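Local atomic coordinates of glycerol dehydratase (Clostridium butyricum, PDB entry 1R9D), a protein that probably dehydrates glycerol without the help of vitamin B12, as a lyase of the glycyl radical family related to pyruvate formate lyase. Residues 8-20 with 309-321. Residues are numbered along the deposited sequence; the frame is centred on the assembly and turned at random.
Sequences TQTERINILKAQI and ELIDCIWIKLNDI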
loop_
_atom_site.group_PDB
_atom_site.type_symbol
_atom_site.label_atom_id
_atom_site.label_comp_id
_atom_site.label_asym_id
_atom_site.label_seq_id
_atom_site.Cartn_x
_atom_site.Cartn_y
_atom_site.Cartn_z
ATOM N N THR A 8 48.939 21.448 15.656
ATOM C CA THR A 8 48.371 20.950 16.902
ATOM C C THR A 8 46.970 21.512 17.146
ATOM O O THR A 8 46.736 22.714 16.998
ATOM C CB THR A 8 49.271 21.313 18.107
ATOM O OG1 THR A 8 50.561 20.708 17.935
ATOM C CG2 THR A 8 48.658 20.815 19.410
ATOM N N GLN A 9 46.049 20.628 17.520
ATOM C CA GLN A 9 44.663 20.998 17.785
ATOM C C GLN A 9 44.530 21.705 19.133
ATOM O O GLN A 9 45.380 21.547 20.006
ATOM C CB GLN A 9 43.771 19.751 17.773
ATOM C CG GLN A 9 43.989 18.774 18.928
ATOM C CD GLN A 9 45.289 17.998 18.824
ATOM O OE1 GLN A 9 46.019 18.111 17.842
ATOM N NE2 GLN A 9 45.578 17.195 19.841
ATOM N N THR A 10 43.456 22.476 19.295
ATOM C CA THR A 10 43.212 23.207 20.539
ATOM C C THR A 10 42.878 22.264 21.688
ATOM O O THR A 10 42.452 21.127 21.476
ATOM C CB THR A 10 42.036 24.202 20.400
ATOM O OG1 THR A 10 40.820 23.478 20.179
ATOM C CG2 THR A 10 42.269 25.155 19.245
ATOM N N GLU A 11 43.068 22.743 22.913
ATOM C CA GLU A 11 42.773 21.944 24.091
ATOM C C GLU A 11 41.302 21.527 24.083
ATOM O O GLU A 11 40.949 20.462 24.583
ATOM C CB GLU A 11 43.092 22.743 25.360
ATOM C CG GLU A 11 42.772 22.021 26.657
ATOM C CD GLU A 11 43.271 20.589 26.677
ATOM O OE1 GLU A 11 44.390 20.334 26.183
ATOM O OE2 GLU A 11 42.543 19.715 27.200
ATOM N N ARG A 12 40.454 22.372 23.506
ATOM C CA ARG A 12 39.024 22.082 23.423
ATOM C C ARG A 12 38.809 20.740 22.731
ATOM O O ARG A 12 38.023 19.912 23.182
ATOM C CB ARG A 12 38.293 23.166 22.629
ATOM C CG ARG A 12 36.778 22.969 22.589
ATOM C CD ARG A 12 36.135 23.739 21.445
ATOM N NE ARG A 12 36.410 25.171 21.499
ATOM C CZ ARG A 12 35.880 26.010 22.387
ATOM N NH1 ARG A 12 35.037 25.563 23.308
ATOM N NH2 ARG A 12 36.188 27.301 22.343
ATOM N N ILE A 13 39.516 20.533 21.627
ATOM C CA ILE A 13 39.388 19.288 20.877
ATOM C C ILE A 13 39.795 18.089 21.728
ATOM O O ILE A 13 39.149 17.042 21.686
ATOM C CB ILE A 13 40.235 19.337 19.587
ATOM C CG1 ILE A 13 39.814 20.547 18.749
ATOM C CG2 ILE A 13 40.066 18.050 18.792
ATOM C CD1 ILE A 13 38.307 20.645 18.508
ATOM N N ASN A 14 40.858 18.235 22.516
ATOM C CA ASN A 14 41.290 17.133 23.366
ATOM C C ASN A 14 40.217 16.799 24.400
ATOM O O ASN A 14 39.995 15.631 24.723
ATOM C CB ASN A 14 42.606 17.471 24.075
ATOM C CG ASN A 14 43.744 17.710 23.102
ATOM O OD1 ASN A 14 43.869 17.014 22.092
ATOM N ND2 ASN A 14 44.588 18.689 23.404
ATOM N N ILE A 15 39.553 17.828 24.918
ATOM C CA ILE A 15 38.501 17.632 25.909
ATOM C C ILE A 15 37.286 16.932 25.299
ATOM O O ILE A 15 36.732 16.004 25.890
ATOM C CB ILE A 15 38.054 18.980 26.517
ATOM C CG1 ILE A 15 39.211 19.597 27.306
ATOM C CG2 ILE A 15 36.843 18.770 27.426
ATOM C CD1 ILE A 15 38.934 20.991 27.814
ATOM N N LEU A 16 36.877 17.379 24.117
ATOM C CA LEU A 16 35.726 16.788 23.441
ATOM C C LEU A 16 36.028 15.348 23.032
ATOM O O LEU A 16 35.171 14.473 23.147
ATOM C CB LEU A 16 35.347 17.627 22.221
ATOM C CG LEU A 16 34.868 19.047 22.540
ATOM C CD1 LEU A 16 34.761 19.856 21.268
ATOM C CD2 LEU A 16 33.526 18.987 23.256
ATOM N N LYS A 17 37.252 15.100 22.567
ATOM C CA LYS A 17 37.640 13.748 22.166
ATOM C C LYS A 17 37.575 12.794 23.355
ATOM O O LYS A 17 37.147 11.646 23.225
ATOM C CB LYS A 17 39.061 13.738 21.590
ATOM C CG LYS A 17 39.584 12.330 21.317
ATOM C CD LYS A 17 41.024 12.336 20.820
ATOM C CE LYS A 17 41.515 10.914 20.569
ATOM N NZ LYS A 17 42.962 10.861 20.204
ATOM N N ALA A 18 38.013 13.274 24.515
ATOM C CA ALA A 18 38.003 12.463 25.725
ATOM C C ALA A 18 36.580 12.061 26.107
ATOM O O ALA A 18 36.358 10.991 26.674
ATOM C CB ALA A 18 38.660 13.232 26.875
ATOM N N GLN A 19 35.616 12.923 25.799
ATOM C CA GLN A 19 34.222 12.633 26.115
ATOM C C GLN A 19 33.768 11.404 25.340
ATOM O O GLN A 19 33.019 10.574 25.852
ATOM C CB GLN A 19 33.332 13.827 25.761
ATOM C CG GLN A 19 33.734 15.127 26.443
ATOM C CD GLN A 19 32.751 16.253 26.183
ATOM O OE1 GLN A 19 32.069 16.272 25.155
ATOM N NE2 GLN A 19 32.685 17.208 27.106
ATOM N N ILE A 20 34.228 11.290 24.099
ATOM C CA ILE A 20 33.869 10.147 23.266
ATOM C C ILE A 20 34.477 8.847 23.808
ATOM O O ILE A 20 33.767 7.875 24.059
ATOM C CB ILE A 20 34.368 10.331 21.812
ATOM C CG1 ILE A 20 33.782 11.609 21.197
ATOM C CG2 ILE A 20 34.004 9.107 20.987
ATOM C CD1 ILE A 20 32.282 11.576 20.979
ATOM N N GLU A 309 39.189 24.602 13.840
ATOM C CA GLU A 309 38.650 24.093 15.102
ATOM C C GLU A 309 37.193 23.650 14.926
ATOM O O GLU A 309 36.763 22.663 15.519
ATOM C CB GLU A 309 38.757 25.159 16.211
ATOM C CG GLU A 309 38.255 24.698 17.581
ATOM C CD GLU A 309 38.545 25.702 18.696
ATOM O OE1 GLU A 309 38.475 26.921 18.437
ATOM O OE2 GLU A 309 38.830 25.274 19.837
ATOM N N LEU A 310 36.441 24.372 14.101
ATOM C CA LEU A 310 35.042 24.025 13.852
ATOM C C LEU A 310 34.947 22.698 13.102
ATOM O O LEU A 310 34.072 21.869 13.380
ATOM C CB LEU A 310 34.356 25.131 13.047
ATOM C CG LEU A 310 34.068 26.424 13.821
ATOM C CD1 LEU A 310 33.511 27.475 12.883
ATOM C CD2 LEU A 310 33.088 26.130 14.946
ATOM N N ILE A 311 35.846 22.501 12.144
ATOM C CA ILE A 311 35.864 21.255 11.389
ATOM C C ILE A 311 36.220 20.126 12.360
ATOM O O ILE A 311 35.630 19.048 12.315
ATOM C CB ILE A 311 36.878 21.334 10.218
ATOM C CG1 ILE A 311 36.370 22.339 9.179
ATOM C CG2 ILE A 311 37.063 19.962 9.574
ATOM C CD1 ILE A 311 37.268 22.497 7.959
ATOM N N ASP A 312 37.168 20.381 13.260
ATOM C CA ASP A 312 37.551 19.371 14.241
ATOM C C ASP A 312 36.351 18.994 15.104
ATOM O O ASP A 312 36.170 17.826 15.452
ATOM C CB ASP A 312 38.685 19.877 15.146
ATOM C CG ASP A 312 39.992 20.091 14.396
ATOM O OD1 ASP A 312 40.154 19.533 13.287
ATOM O OD2 ASP A 312 40.867 20.813 14.928
ATOM N N CYS A 313 35.527 19.980 15.455
ATOM C CA CYS A 313 34.346 19.705 16.267
ATOM C C CYS A 313 33.367 18.813 15.513
ATOM O O CYS A 313 32.748 17.932 16.104
ATOM C CB CYS A 313 33.653 21.006 16.675
ATOM S SG CYS A 313 34.537 21.910 17.977
ATOM N N ILE A 314 33.230 19.047 14.209
ATOM C CA ILE A 314 32.332 18.235 13.393
ATOM C C ILE A 314 32.866 16.804 13.370
ATOM O O ILE A 314 32.105 15.843 13.469
ATOM C CB ILE A 314 32.233 18.776 11.947
ATOM C CG1 ILE A 314 31.391 20.060 11.929
ATOM C CG2 ILE A 314 31.609 17.728 11.043
ATOM C CD1 ILE A 314 31.322 20.738 10.576
ATOM N N TRP A 315 34.182 16.668 13.244
ATOM C CA TRP A 315 34.796 15.345 13.242
ATOM C C TRP A 315 34.403 14.622 14.530
ATOM O O TRP A 315 33.985 13.463 14.506
ATOM C CB TRP A 315 36.323 15.457 13.159
ATOM C CG TRP A 315 36.922 15.084 11.819
ATOM C CD1 TRP A 315 37.931 14.188 11.599
ATOM C CD2 TRP A 315 36.576 15.622 10.533
ATOM N NE1 TRP A 315 38.236 14.136 10.258
ATOM C CE2 TRP A 315 37.421 15.003 9.581
ATOM C CE3 TRP A 315 35.637 16.564 10.091
ATOM C CZ2 TRP A 315 37.353 15.296 8.212
ATOM C CZ3 TRP A 315 35.568 16.858 8.726
ATOM C CH2 TRP A 315 36.425 16.222 7.805
ATOM N N ILE A 316 34.521 15.311 15.662
ATOM C CA ILE A 316 34.166 14.696 16.931
ATOM C C ILE A 316 32.681 14.319 17.002
ATOM O O ILE A 316 32.336 13.243 17.492
ATOM C CB ILE A 316 34.542 15.620 18.118
ATOM C CG1 ILE A 316 36.068 15.779 18.167
ATOM C CG2 ILE A 316 34.022 15.036 19.421
ATOM C CD1 ILE A 316 36.575 16.721 19.243
ATOM N N LYS A 317 31.806 15.194 16.510
ATOM C CA LYS A 317 30.368 14.915 16.527
ATOM C C LYS A 317 30.045 13.650 15.727
ATOM O O LYS A 317 29.181 12.867 16.112
ATOM C CB LYS A 317 29.573 16.096 15.953
ATOM C CG LYS A 317 29.639 17.380 16.784
ATOM C CD LYS A 317 29.186 17.149 18.219
ATOM C CE LYS A 317 27.760 16.638 18.300
ATOM N NZ LYS A 317 27.367 16.299 19.708
ATOM N N LEU A 318 30.742 13.452 14.613
ATOM C CA LEU A 318 30.504 12.268 13.788
ATOM C C LEU A 318 30.847 10.979 14.542
ATOM O O LEU A 318 30.453 9.888 14.135
ATOM C CB LEU A 318 31.316 12.366 12.488
ATOM C CG LEU A 318 30.822 13.404 11.472
ATOM C CD1 LEU A 318 31.939 13.771 10.520
ATOM C CD2 LEU A 318 29.615 12.855 10.722
ATOM N N ASN A 319 31.580 11.108 15.646
ATOM C CA ASN A 319 31.957 9.954 16.459
ATOM C C ASN A 319 30.983 9.773 17.623
ATOM O O ASN A 319 31.073 8.809 18.385
ATOM C CB ASN A 319 33.376 10.139 17.008
ATOM C CG ASN A 319 34.448 9.848 15.976
ATOM O OD1 ASN A 319 34.807 8.695 15.749
ATOM N ND2 ASN A 319 34.955 10.892 15.340
ATOM N N ASP A 320 30.041 10.699 17.747
ATOM C CA ASP A 320 29.071 10.650 18.836
ATOM C C ASP A 320 27.921 9.688 18.546
ATOM O O ASP A 320 27.309 9.140 19.463
ATOM C CB ASP A 320 28.512 12.047 19.094
ATOM C CG ASP A 320 27.882 12.173 20.464
ATOM O OD1 ASP A 320 27.049 13.090 20.661
ATOM O OD2 ASP A 320 28.230 11.359 21.346
ATOM N N ILE A 321 27.632 9.484 17.265
ATOM C CA ILE A 321 26.550 8.599 16.855
ATOM C C ILE A 321 26.942 7.125 16.941
ATOM O O ILE A 321 28.056 6.752 16.578
ATOM C CB ILE A 321 26.111 8.927 15.406
ATOM C CG1 ILE A 321 25.707 10.402 15.323
ATOM C CG2 ILE A 321 24.962 8.016 14.979
ATOM C CD1 ILE A 321 25.254 10.856 13.947
HETATM O O HOH W 1 41.818 22.833 16.622
HETATM O O HOH W 2 37.457 28.626 20.258
#
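Two donors of the 8-20 segment meet on Glu309 OE2: Thr10 OG1 gives it a hydrogen bond of 2.7 Å, and Arg12 NE a salt bridge of 2.9 Å with a bent N-H bond. They come in from opposite faces of the carboxylate, both out of its plane and the arginine more steeply, with guanidinium and carboxylate planes 54° apart. Glu309 reaches this site fully stretched, whereas a bend of Arg12 at chi3 (-57°) sets its NE beside the oxygen. Water 2 closes a ring by joining Arg12 NH2 to Glu309 OE1; the same NH2 also pairs with Glu241, and NH1 bonds the carbonyl of Gln69. Thr10 is the N-cap residue of helix 11-20, and water 1 links its backbone N to Asp312 OD2, which also bonds His368 of helix 357-369.

Beyond this polar end, toward the C-termini, the axes of 11-20 and 309-317 run parallel (4°) and approach to 10.0 Å. The helix near the N-terminus thus packs beside one distant in sequence, in the glycyl radical enzyme fold, about 22 Å from contact centre to chain centre. Their packing is knobs-into-holes. Ile13 sits among Glu309, Asp312, Cys313 and Ile316, its CD1 lying 3.5 Å from Asp312 CB. In return Ile316 enters the hole formed by Ile13, Leu16, Lys17 and Ile20; its extended ethyl branch presses CD1 unusually close to Leu16 CB, at 3.3 Å. Leu16 CD1 also leans on Cys313 SG at 3.9 Å. One turn farther on, Ile20 lays CG1 against Ile316 CG2 at 3.9 Å, while its CG2 lies against Asn319 O and CB; Asn319 ND2 bonds the carbonyls of Trp315 and Gln373.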